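Local coordinates for protein alpha-ketoglutarate-dependent non-heme iron oxygenase EasH (Aspergillus japonicus, PDB 5M0T) that uses iron(II) and 2-oxoglutarate for an oxidation step in the biosynthesis of cycloclavine, an ergot alkaloid, at residues 10-14 / 192-196; 100-105 / 150-155; 112-118 / 225-231; 164-170 / 211-217. All blocks are in the same frame, centred on the assembly; numbering follows the deposited sequence.

Contact 1: 10-14 / 192-196; sequences PTLRR and IPAVM
Residues 10-14 form an extended N-terminal lead-in to strand 14-16 and run almost parallel to residues 192-196, their end-to-end directions 7° apart. Leu-12 lies nearest Ile-192, CA to CA 7.0 Å, so side chains rather than backbone pairing join the segments. Ile-192, chi1 m and chi2 t, reaches CD1 to 3.5 Å from Pro-10 O, while its CG2 lies 4.0 Å from Leu-12 CB. Pro-193 ends the short strand 192-193. Ala-194 is the centre of an inverse gamma turn (phi/psi -86/86), and its CB meets Leu-12 CD2 at 4.0 Å. Leu-12 (t, p) packs between the edges of the two sheets of this cupin-clan fold: strand 14-16 borders the main sheet and 192-193 the small three-stranded one. Beyond the turn, Val-195 O accepts two hydrogen bonds from the Arg-14 guanidinium (chi1 to chi3 t, t, m), from NH1 at 2.9 Å and NH2 at 2.8 Å; NH1 also forms a salt bridge with Glu-37, a ligand of the bound zinc. Met-196 CG approaches Arg-14 NH1 to 4.2 Å.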
# COMPACT_ATOMS: atom_id res chain seq x y z
N PRO A 10 -27.35 -16.86 -13.55
CA PRO A 10 -27.45 -15.45 -13.90
C PRO A 10 -26.93 -15.11 -15.30
O PRO A 10 -26.45 -16.00 -16.01
CB PRO A 10 -26.57 -14.79 -12.82
CG PRO A 10 -25.60 -15.87 -12.39
CD PRO A 10 -25.99 -17.16 -13.06
N THR A 11 -27.01 -13.82 -15.67
CA THR A 11 -26.68 -13.31 -17.00
C THR A 11 -25.62 -12.23 -16.88
O THR A 11 -25.53 -11.55 -15.86
CB THR A 11 -27.93 -12.70 -17.69
OG1 THR A 11 -28.98 -13.65 -17.71
CG2 THR A 11 -27.64 -12.26 -19.15
N LEU A 12 -24.80 -12.08 -17.91
CA LEU A 12 -23.83 -11.01 -17.98
C LEU A 12 -24.49 -9.89 -18.74
O LEU A 12 -24.96 -10.09 -19.86
CB LEU A 12 -22.55 -11.46 -18.71
CG LEU A 12 -21.51 -10.40 -19.03
CD1 LEU A 12 -21.13 -9.60 -17.78
CD2 LEU A 12 -20.29 -11.07 -19.66
N ARG A 13 -24.55 -8.71 -18.12
CA ARG A 13 -25.23 -7.57 -18.73
C ARG A 13 -24.23 -6.70 -19.43
O ARG A 13 -23.03 -6.72 -19.13
CB ARG A 13 -26.06 -6.79 -17.69
CG ARG A 13 -27.39 -7.48 -17.43
CD ARG A 13 -28.35 -6.60 -16.65
NE ARG A 13 -28.00 -6.53 -15.23
CZ ARG A 13 -28.60 -5.75 -14.33
NH1 ARG A 13 -29.58 -4.93 -14.68
NH2 ARG A 13 -28.20 -5.78 -13.07
N ARG A 14 -24.76 -5.95 -20.38
CA ARG A 14 -24.01 -5.19 -21.36
C ARG A 14 -24.62 -3.78 -21.40
O ARG A 14 -25.85 -3.63 -21.43
CB ARG A 14 -24.21 -5.89 -22.70
CG ARG A 14 -23.21 -5.57 -23.79
CD ARG A 14 -23.52 -6.36 -25.06
NE ARG A 14 -23.12 -7.76 -24.99
CZ ARG A 14 -21.87 -8.24 -25.10
NH1 ARG A 14 -20.82 -7.43 -25.23
NH2 ARG A 14 -21.68 -9.55 -25.04
N ILE A 192 -19.50 -17.49 -17.78
CA ILE A 192 -19.97 -16.82 -19.00
C ILE A 192 -18.81 -16.07 -19.65
O ILE A 192 -18.18 -15.24 -19.01
CB ILE A 192 -21.11 -15.82 -18.68
CG1 ILE A 192 -22.27 -16.53 -17.98
CG2 ILE A 192 -21.58 -15.14 -19.97
CD1 ILE A 192 -23.25 -15.61 -17.29
N PRO A 193 -18.52 -16.36 -20.92
CA PRO A 193 -17.45 -15.61 -21.57
C PRO A 193 -17.92 -14.19 -21.95
O PRO A 193 -19.06 -14.02 -22.36
CB PRO A 193 -17.13 -16.44 -22.81
CG PRO A 193 -18.39 -17.16 -23.13
CD PRO A 193 -19.13 -17.35 -21.82
N ALA A 194 -17.05 -13.20 -21.78
CA ALA A 194 -17.40 -11.81 -22.11
C ALA A 194 -17.11 -11.60 -23.60
O ALA A 194 -16.04 -11.15 -24.01
CB ALA A 194 -16.64 -10.82 -21.25
N VAL A 195 -18.10 -11.95 -24.41
CA VAL A 195 -17.99 -11.81 -25.85
C VAL A 195 -18.05 -10.32 -26.19
O VAL A 195 -18.97 -9.64 -25.77
CB VAL A 195 -19.10 -12.61 -26.56
CG1 VAL A 195 -19.05 -12.35 -28.06
CG2 VAL A 195 -18.94 -14.10 -26.28
N MET A 196 -17.08 -9.82 -26.95
CA MET A 196 -16.82 -8.38 -27.03
C MET A 196 -16.04 -8.04 -28.28
O MET A 196 -15.22 -8.82 -28.71
CB MET A 196 -15.96 -7.93 -25.84
CG MET A 196 -16.70 -7.71 -24.54
SD MET A 196 -15.64 -6.98 -23.27
CE MET A 196 -14.36 -8.24 -23.11

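Contact 2: 100-105 / 150-155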
# COMPACT_ATOMS: atom_id res chain seq x y z
N LEU A 100 -16.40 5.86 -11.76
CA LEU A 100 -16.63 4.53 -11.21
C LEU A 100 -15.75 4.24 -10.00
O LEU A 100 -16.23 3.67 -9.01
CB LEU A 100 -16.43 3.45 -12.28
CG LEU A 100 -17.48 3.44 -13.38
CD1 LEU A 100 -16.98 2.73 -14.63
CD2 LEU A 100 -18.77 2.83 -12.90
N CYS A 101 -14.48 4.64 -10.07
CA CYS A 101 -13.57 4.48 -8.93
C CYS A 101 -14.01 5.30 -7.71
O CYS A 101 -13.95 4.80 -6.59
CB CYS A 101 -12.13 4.82 -9.33
SG CYS A 101 -11.40 3.66 -10.52
N LYS A 102 -14.44 6.55 -7.94
CA LYS A 102 -14.94 7.38 -6.84
C LYS A 102 -16.12 6.73 -6.13
O LYS A 102 -16.21 6.77 -4.92
CB LYS A 102 -15.35 8.77 -7.33
CG LYS A 102 -14.18 9.70 -7.58
CD LYS A 102 -14.65 11.07 -8.04
CE LYS A 102 -13.54 11.85 -8.71
NZ LYS A 102 -14.14 12.91 -9.56
N ARG A 103 -17.02 6.11 -6.90
CA ARG A 103 -18.17 5.43 -6.32
C ARG A 103 -17.81 4.13 -5.60
O ARG A 103 -18.36 3.85 -4.56
CB ARG A 103 -19.22 5.14 -7.39
CG ARG A 103 -20.05 6.35 -7.74
CD ARG A 103 -20.98 6.08 -8.89
NE ARG A 103 -21.14 7.27 -9.71
CZ ARG A 103 -21.85 8.34 -9.35
NH1 ARG A 103 -22.53 8.38 -8.19
NH2 ARG A 103 -21.89 9.38 -10.17
N LEU A 104 -16.92 3.33 -6.18
CA LEU A 104 -16.53 2.07 -5.54
C LEU A 104 -15.71 2.30 -4.27
O LEU A 104 -16.02 1.73 -3.21
CB LEU A 104 -15.76 1.16 -6.50
CG LEU A 104 -15.61 -0.29 -6.02
CD1 LEU A 104 -16.95 -1.03 -6.04
CD2 LEU A 104 -14.58 -1.01 -6.90
N PHE A 105 -14.71 3.17 -4.37
CA PHE A 105 -13.72 3.34 -3.31
C PHE A 105 -14.00 4.46 -2.32
O PHE A 105 -13.51 4.42 -1.20
CB PHE A 105 -12.34 3.53 -3.93
CG PHE A 105 -11.89 2.37 -4.77
CD1 PHE A 105 -11.78 1.11 -4.23
CD2 PHE A 105 -11.57 2.55 -6.11
CE1 PHE A 105 -11.36 0.03 -5.01
CE2 PHE A 105 -11.14 1.47 -6.88
CZ PHE A 105 -11.04 0.21 -6.34
N GLU A 150 -14.31 -3.14 -0.64
CA GLU A 150 -13.94 -3.13 -2.04
C GLU A 150 -12.51 -2.64 -2.10
O GLU A 150 -12.16 -1.65 -1.46
CB GLU A 150 -14.87 -2.22 -2.85
CG GLU A 150 -16.33 -2.69 -2.92
CD GLU A 150 -16.51 -4.01 -3.68
OE1 GLU A 150 -15.62 -4.43 -4.45
OE2 GLU A 150 -17.58 -4.63 -3.52
N SER A 151 -11.69 -3.40 -2.82
CA SER A 151 -10.25 -3.13 -2.92
C SER A 151 -9.77 -2.92 -4.34
O SER A 151 -8.84 -2.18 -4.55
CB SER A 151 -9.47 -4.32 -2.32
OG SER A 151 -9.81 -5.51 -2.99
N MET A 152 -10.39 -3.59 -5.30
CA MET A 152 -9.94 -3.54 -6.68
C MET A 152 -11.10 -3.38 -7.65
O MET A 152 -12.22 -3.81 -7.38
CB MET A 152 -9.21 -4.83 -7.02
CG MET A 152 -7.98 -5.07 -6.20
SD MET A 152 -7.23 -6.64 -6.63
CE MET A 152 -5.58 -6.44 -5.97
N LEU A 153 -10.80 -2.75 -8.78
CA LEU A 153 -11.73 -2.61 -9.88
C LEU A 153 -10.95 -2.84 -11.17
O LEU A 153 -10.03 -2.07 -11.46
CB LEU A 153 -12.34 -1.20 -9.90
CG LEU A 153 -13.47 -0.95 -10.90
CD1 LEU A 153 -14.53 -2.05 -10.87
CD2 LEU A 153 -14.09 0.41 -10.63
N ASN A 154 -11.33 -3.87 -11.93
CA ASN A 154 -10.63 -4.25 -13.17
C ASN A 154 -11.40 -3.83 -14.42
O ASN A 154 -12.47 -4.33 -14.69
CB ASN A 154 -10.42 -5.77 -13.22
CG ASN A 154 -9.41 -6.19 -14.28
OD1 ASN A 154 -9.24 -5.53 -15.32
ND2 ASN A 154 -8.72 -7.29 -14.02
N PHE A 155 -10.81 -2.91 -15.18
CA PHE A 155 -11.33 -2.54 -16.49
C PHE A 155 -10.57 -3.37 -17.49
O PHE A 155 -9.44 -3.04 -17.82
CB PHE A 155 -11.08 -1.05 -16.79
CG PHE A 155 -11.79 -0.11 -15.85
CD1 PHE A 155 -11.27 0.15 -14.59
CD2 PHE A 155 -12.93 0.58 -16.26
CE1 PHE A 155 -11.91 1.04 -13.73
CE2 PHE A 155 -13.57 1.47 -15.41
CZ PHE A 155 -13.06 1.71 -14.15
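This is the apolar interface between a helix and the main beta-sheet of the cupin-like fold, in which the last turns of helix 95-105 pack against strand 152-158. Helix 100-105 and strand 152-155 run roughly antiparallel, with 153° between their directions and axes 9.5 Å apart at closest approach. No hydrogen bond crosses the interface. Leu-153 projects toward the helix: its CB lies 3.7 Å from Leu-104 CD2 and 4.0 Å from Phe-105 CZ, and its CD2 is 4.2 Å from both Leu-100 CB and Cys-101 SG. Two residues along the strand, on the same face, Phe-155 receives Leu-100 CD1 at the edge of its ring, 3.7 Å from CE2. Cys-101 SG also approaches that edge in a sulfur-aromatic contact, 5.4 Å from the ring centroid. At the other end, Leu-104 CD1 rests on the aliphatic part of Glu-150, 3.6 Å from CG. The Phe-105 ring lies along the backbone leading into the strand, its CE1 3.4 Å from Ser-151 O and its edge directed at Leu-153 N, which is 3.8 Å from CZ. Helix 21-31 joins the same apolar layer through Ile-24 on Leu-100 and Leu-28 on Leu-153, while strands 201-205 and 222-231 flank 152-158 within the sheet and contribute Leu-203 and Met-229 to its helix-covered face.

Contact 3: 112-118 / 225-231; sequences YWLTTSS and FPLIMQS
Four backbone hydrogen bonds from Trp-113 to Thr-116 define the pairing: Trp-113 N to Gln-230 O (2.9 Å), Gln-230 N to Trp-113 O (2.8 Å), Thr-115 N to Ile-228 O (3.0 Å) and Ile-228 N to Thr-116 O (2.9 Å). They join antiparallel strands of the main cupin-like sheet around a classic beta bulge, in which Thr-115 and Thr-116 both face Ile-228. Thr-115 takes phi/psi of -99/-46, and the register shifts by one between the non-hydrogen-bonded pairs Leu-114/Met-229 and Ser-117/Leu-227, whose CA atoms are 4.5 and 4.3 Å apart. The axes of strands 112-117 and 225-231 come within 4.4 Å, with 136° between their directions. Pro-226 O then accepts from both Ser-118 N (3.0 Å) and Ser-117 OG (2.9 Å; chi1 t). Thr-115 OG1 donates a weak bond to Gln-230 OE1 at 3.2 Å and is bound more strongly by Val-237 N; Gln-230 NE2 reaches Thr-235 O.

Ile-228 (m, t) places CD1 3.6 Å from Thr-116 CG2, on the face that carries both residues, where the Ile-228 side chain comes within about 6 Å of the iron. Across the sheet, Leu-114 (t, p) sets CD1 4.0 Å from Leu-227 CD2 and Met-229 SD. Met-229 is m at all three chi angles, which brings its CE 3.4 Å from Trp-113 C and 3.9 Å from Tyr-112 CD2.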
# COMPACT_ATOMS: atom_id res chain seq x y z
N TYR A 112 -7.93 6.31 -4.45
CA TYR A 112 -7.60 5.11 -5.17
C TYR A 112 -6.44 5.43 -6.09
O TYR A 112 -6.11 6.60 -6.31
CB TYR A 112 -8.79 4.63 -6.01
CG TYR A 112 -9.36 5.73 -6.87
CD1 TYR A 112 -10.27 6.65 -6.35
CD2 TYR A 112 -8.93 5.90 -8.19
CE1 TYR A 112 -10.75 7.68 -7.12
CE2 TYR A 112 -9.43 6.93 -8.96
CZ TYR A 112 -10.34 7.82 -8.43
OH TYR A 112 -10.84 8.87 -9.18
N TRP A 113 -5.82 4.38 -6.63
CA TRP A 113 -4.75 4.52 -7.61
C TRP A 113 -4.50 3.20 -8.36
O TRP A 113 -5.14 2.19 -8.06
CB TRP A 113 -3.46 5.05 -6.96
CG TRP A 113 -2.90 4.27 -5.79
CD1 TRP A 113 -3.30 3.03 -5.31
CD2 TRP A 113 -1.78 4.65 -4.99
NE1 TRP A 113 -2.53 2.66 -4.24
CE2 TRP A 113 -1.58 3.63 -4.03
CE3 TRP A 113 -0.92 5.75 -5.00
CZ2 TRP A 113 -0.56 3.69 -3.08
CZ3 TRP A 113 0.09 5.81 -4.05
CH2 TRP A 113 0.25 4.78 -3.10
N LEU A 114 -3.61 3.22 -9.34
CA LEU A 114 -3.32 2.04 -10.15
C LEU A 114 -2.53 1.03 -9.33
O LEU A 114 -1.56 1.39 -8.68
CB LEU A 114 -2.52 2.45 -11.40
CG LEU A 114 -2.17 1.35 -12.40
CD1 LEU A 114 -3.41 0.88 -13.16
CD2 LEU A 114 -1.10 1.85 -13.36
N THR A 115 -2.96 -0.22 -9.35
CA THR A 115 -2.16 -1.30 -8.75
C THR A 115 -1.37 -2.05 -9.85
O THR A 115 -0.16 -2.28 -9.70
CB THR A 115 -2.96 -2.23 -7.82
OG1 THR A 115 -2.09 -3.23 -7.29
CG2 THR A 115 -4.13 -2.91 -8.51
N THR A 116 -2.04 -2.39 -10.95
CA THR A 116 -1.39 -3.08 -12.06
C THR A 116 -2.18 -2.92 -13.34
O THR A 116 -3.39 -2.82 -13.33
CB THR A 116 -1.15 -4.60 -11.77
OG1 THR A 116 -0.55 -5.25 -12.91
CG2 THR A 116 -2.43 -5.33 -11.39
N SER A 117 -1.47 -2.88 -14.46
CA SER A 117 -2.10 -2.94 -15.76
C SER A 117 -1.18 -3.73 -16.67
O SER A 117 0.04 -3.57 -16.61
CB SER A 117 -2.31 -1.53 -16.33
OG SER A 117 -3.20 -1.58 -17.43
N SER A 118 -1.78 -4.56 -17.51
CA SER A 118 -1.03 -5.43 -18.40
C SER A 118 -1.73 -5.55 -19.73
O SER A 118 -2.93 -5.33 -19.82
CB SER A 118 -0.88 -6.84 -17.80
OG SER A 118 -0.50 -6.79 -16.43
N PHE A 225 -6.61 -6.43 -22.14
CA PHE A 225 -5.95 -5.29 -21.50
C PHE A 225 -6.55 -5.04 -20.12
O PHE A 225 -7.43 -4.20 -19.99
CB PHE A 225 -6.09 -4.08 -22.44
CG PHE A 225 -5.61 -2.78 -21.88
CD1 PHE A 225 -4.56 -2.69 -20.98
CD2 PHE A 225 -6.20 -1.60 -22.31
CE1 PHE A 225 -4.14 -1.47 -20.50
CE2 PHE A 225 -5.78 -0.38 -21.83
CZ PHE A 225 -4.75 -0.31 -20.92
N PRO A 226 -6.12 -5.82 -19.11
CA PRO A 226 -6.56 -5.55 -17.74
C PRO A 226 -5.95 -4.27 -17.20
O PRO A 226 -4.76 -4.06 -17.32
CB PRO A 226 -6.02 -6.75 -16.94
CG PRO A 226 -4.93 -7.31 -17.79
CD PRO A 226 -5.46 -7.14 -19.19
N LEU A 227 -6.78 -3.42 -16.61
CA LEU A 227 -6.32 -2.22 -15.96
C LEU A 227 -7.00 -2.22 -14.60
O LEU A 227 -8.23 -2.07 -14.51
CB LEU A 227 -6.70 -1.01 -16.82
CG LEU A 227 -6.23 0.39 -16.43
CD1 LEU A 227 -6.58 1.34 -17.56
CD2 LEU A 227 -6.86 0.87 -15.12
N ILE A 228 -6.21 -2.40 -13.55
CA ILE A 228 -6.78 -2.60 -12.21
C ILE A 228 -6.50 -1.40 -11.32
O ILE A 228 -5.35 -1.07 -11.03
CB ILE A 228 -6.27 -3.91 -11.58
CG1 ILE A 228 -6.31 -5.05 -12.60
CG2 ILE A 228 -7.10 -4.25 -10.36
CD1 ILE A 228 -5.82 -6.39 -12.09
N MET A 229 -7.58 -0.74 -10.90
CA MET A 229 -7.51 0.34 -9.90
C MET A 229 -7.77 -0.26 -8.53
O MET A 229 -8.49 -1.24 -8.38
CB MET A 229 -8.54 1.43 -10.19
CG MET A 229 -8.45 2.00 -11.59
SD MET A 229 -6.83 2.66 -12.00
CE MET A 229 -6.71 4.04 -10.87
N GLN A 230 -7.19 0.39 -7.52
CA GLN A 230 -7.19 -0.14 -6.17
C GLN A 230 -7.32 0.95 -5.12
O GLN A 230 -6.84 2.06 -5.31
CB GLN A 230 -5.88 -0.90 -5.99
CG GLN A 230 -5.53 -1.39 -4.60
CD GLN A 230 -4.40 -2.39 -4.66
OE1 GLN A 230 -4.54 -3.46 -5.25
NE2 GLN A 230 -3.26 -2.03 -4.11
N SER A 231 -7.99 0.61 -4.03
CA SER A 231 -8.02 1.42 -2.81
C SER A 231 -6.61 1.87 -2.37
O SER A 231 -5.71 1.04 -2.23
CB SER A 231 -8.69 0.61 -1.68
OG SER A 231 -8.51 1.21 -0.42

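Contact 4: 164-170 / 211-217; sequences AENGATR and GAGKNNT. With AKG (2-oxoglutaric acid), chain D.
Two loops pair antiparallel beside the 2-oxoglutarate pocket of this cupin-clan oxygenase. A type I turn from Ala-164 to Gly-167 begins the first; within it Glu-165 O accepts from Asn-216 N at 2.8 Å. Asn-166 (chi1 p) sets CB 3.7 Å from Thr-217 CG2, beside an Asx turn in which Asn-215 OD1 accepts from Thr-217 N at 3.2 Å. Gly-167, at phi/psi 105/20, stands 3.9 Å CA to CA from Gly-213; a CB on either would meet the facing backbone. Gly-167 O accepts from Gly-213 N at 3.0 Å, and a water donates to Gly-213 O (2.7 Å) and weakly to Gly-167 O (3.4 Å). Ala-168, turned away, leads to Thr-169, whose CA is 4.4 Å from that of Ala-212. With chi1 m, Thr-169 OG1 donates a hydrogen bond to O4 of 2-oxoglutarate (2.7 Å), while Ala-212 CB lies 3.5 Å from the same oxygen. Arg-170 and Gly-211 form a hydrogen-bonded antiparallel pair, Arg-170 N to Gly-211 O 2.8 Å and Gly-211 N to Arg-170 O 3.0 Å.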
# COMPACT_ATOMS: atom_id res chain seq x y z
N ALA A 164 -16.18 -16.75 -27.36
CA ALA A 164 -16.22 -17.94 -26.53
C ALA A 164 -15.02 -18.84 -26.87
O ALA A 164 -14.24 -19.18 -25.96
CB ALA A 164 -17.52 -18.69 -26.73
N GLU A 165 -14.83 -19.11 -28.16
CA GLU A 165 -13.78 -20.00 -28.66
C GLU A 165 -12.34 -19.50 -28.48
O GLU A 165 -11.45 -20.30 -28.21
CB GLU A 165 -14.03 -20.31 -30.13
CG GLU A 165 -15.22 -21.26 -30.34
CD GLU A 165 -14.79 -22.70 -30.61
OE1 GLU A 165 -13.91 -22.90 -31.49
OE2 GLU A 165 -15.33 -23.66 -30.00
N ASN A 166 -12.10 -18.20 -28.64
CA ASN A 166 -10.72 -17.67 -28.63
C ASN A 166 -10.20 -17.27 -27.25
O ASN A 166 -9.10 -16.74 -27.15
CB ASN A 166 -10.52 -16.55 -29.69
CG ASN A 166 -10.94 -15.17 -29.23
OD1 ASN A 166 -11.36 -14.95 -28.09
ND2 ASN A 166 -10.81 -14.21 -30.15
N GLY A 167 -10.98 -17.53 -26.20
CA GLY A 167 -10.52 -17.33 -24.83
C GLY A 167 -11.06 -16.11 -24.09
O GLY A 167 -10.48 -15.69 -23.07
N ALA A 168 -12.17 -15.55 -24.56
CA ALA A 168 -12.81 -14.42 -23.86
C ALA A 168 -12.93 -14.70 -22.37
O ALA A 168 -13.31 -15.80 -21.96
CB ALA A 168 -14.18 -14.10 -24.46
N THR A 169 -12.60 -13.68 -21.58
CA THR A 169 -12.60 -13.73 -20.12
C THR A 169 -13.92 -14.25 -19.63
O THR A 169 -14.96 -13.80 -20.09
CB THR A 169 -12.34 -12.33 -19.54
OG1 THR A 169 -11.18 -11.77 -20.15
CG2 THR A 169 -12.11 -12.38 -18.04
N ARG A 170 -13.88 -15.21 -18.70
CA ARG A 170 -15.08 -15.85 -18.19
C ARG A 170 -15.41 -15.30 -16.82
O ARG A 170 -14.52 -15.04 -16.06
CB ARG A 170 -14.90 -17.37 -18.17
CG ARG A 170 -14.59 -17.91 -19.56
CD ARG A 170 -14.83 -19.40 -19.70
NE ARG A 170 -15.34 -19.69 -21.04
CZ ARG A 170 -16.49 -20.30 -21.34
NH1 ARG A 170 -17.31 -20.76 -20.41
NH2 ARG A 170 -16.81 -20.48 -22.62
N GLY A 211 -11.82 -15.59 -14.91
CA GLY A 211 -10.53 -16.10 -15.39
C GLY A 211 -10.47 -16.10 -16.91
O GLY A 211 -11.50 -16.18 -17.58
N ALA A 212 -9.26 -15.97 -17.45
CA ALA A 212 -9.02 -16.02 -18.90
C ALA A 212 -9.49 -17.36 -19.41
O ALA A 212 -9.25 -18.38 -18.77
CB ALA A 212 -7.55 -15.81 -19.23
N GLY A 213 -10.15 -17.36 -20.56
CA GLY A 213 -10.74 -18.57 -21.13
C GLY A 213 -9.72 -19.38 -21.91
O GLY A 213 -8.60 -18.93 -22.15
N LYS A 214 -10.13 -20.60 -22.27
CA LYS A 214 -9.37 -21.47 -23.14
C LYS A 214 -9.39 -20.91 -24.58
O LYS A 214 -10.46 -20.57 -25.09
CB LYS A 214 -9.97 -22.90 -23.13
CG LYS A 214 -9.01 -24.04 -23.47
CD LYS A 214 -9.29 -24.78 -24.76
CE LYS A 214 -8.45 -26.06 -24.86
NZ LYS A 214 -6.98 -25.82 -25.05
N ASN A 215 -8.22 -20.80 -25.20
CA ASN A 215 -8.11 -20.40 -26.62
C ASN A 215 -8.10 -21.66 -27.50
O ASN A 215 -7.06 -22.22 -27.73
CB ASN A 215 -6.84 -19.53 -26.83
CG ASN A 215 -6.78 -18.89 -28.22
OD1 ASN A 215 -7.32 -19.40 -29.19
ND2 ASN A 215 -6.08 -17.75 -28.31
N ASN A 216 -9.28 -22.06 -27.98
CA ASN A 216 -9.47 -23.23 -28.87
C ASN A 216 -9.20 -22.99 -30.36
O ASN A 216 -9.46 -23.89 -31.16
CB ASN A 216 -10.94 -23.72 -28.80
CG ASN A 216 -11.23 -24.55 -27.58
OD1 ASN A 216 -10.61 -25.59 -27.40
ND2 ASN A 216 -12.23 -24.14 -26.79
N THR A 217 -8.75 -21.80 -30.76
CA THR A 217 -8.48 -21.54 -32.18
C THR A 217 -7.12 -22.10 -32.55
O THR A 217 -6.34 -22.42 -31.66
CB THR A 217 -8.47 -20.05 -32.53
OG1 THR A 217 -7.32 -19.41 -31.96
CG2 THR A 217 -9.77 -19.37 -32.04
C1 AKG D . -5.77 -12.21 -14.07
O1 AKG D . -5.92 -11.92 -12.89
O2 AKG D . -4.62 -12.50 -14.63
C2 AKG D . -6.94 -12.26 -15.07
O5 AKG D . -8.06 -12.42 -14.62
C3 AKG D . -6.71 -12.09 -16.55
C4 AKG D . -7.97 -12.32 -17.37
C5 AKG D . -7.77 -12.19 -18.85
O3 AKG D . -6.63 -11.68 -19.25
O4 AKG D . -8.64 -12.52 -19.63
O HOH W 1 -7.36 -17.04 -23.60

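The contacts form two touching pairs. Contacts 2 and 3, centres 9 Å apart, share the main sheet: strand 152-158 hydrogen-bonds to 222-231, with Leu-153 N 2.8 Å from Met-229 O and Phe-155 N 2.8 Å from Leu-227 O. Contacts 1 and 4, centres 13 Å apart, meet where Ala-194 N lies 2.8 Å from Thr-169 O, a probable hydrogen bond just beyond the paired strands 192-193 and 170-171. Between the pairs lies the active site. Contact 4 supplies Thr-169 and Ala-212 to the 2-oxoglutarate pocket; from contact 3, the Pro-226 side chain comes within about 5 Å of that ligand. Iron is held by His-132, Glu-134 and His-210, the last immediately preceding segment 211-217.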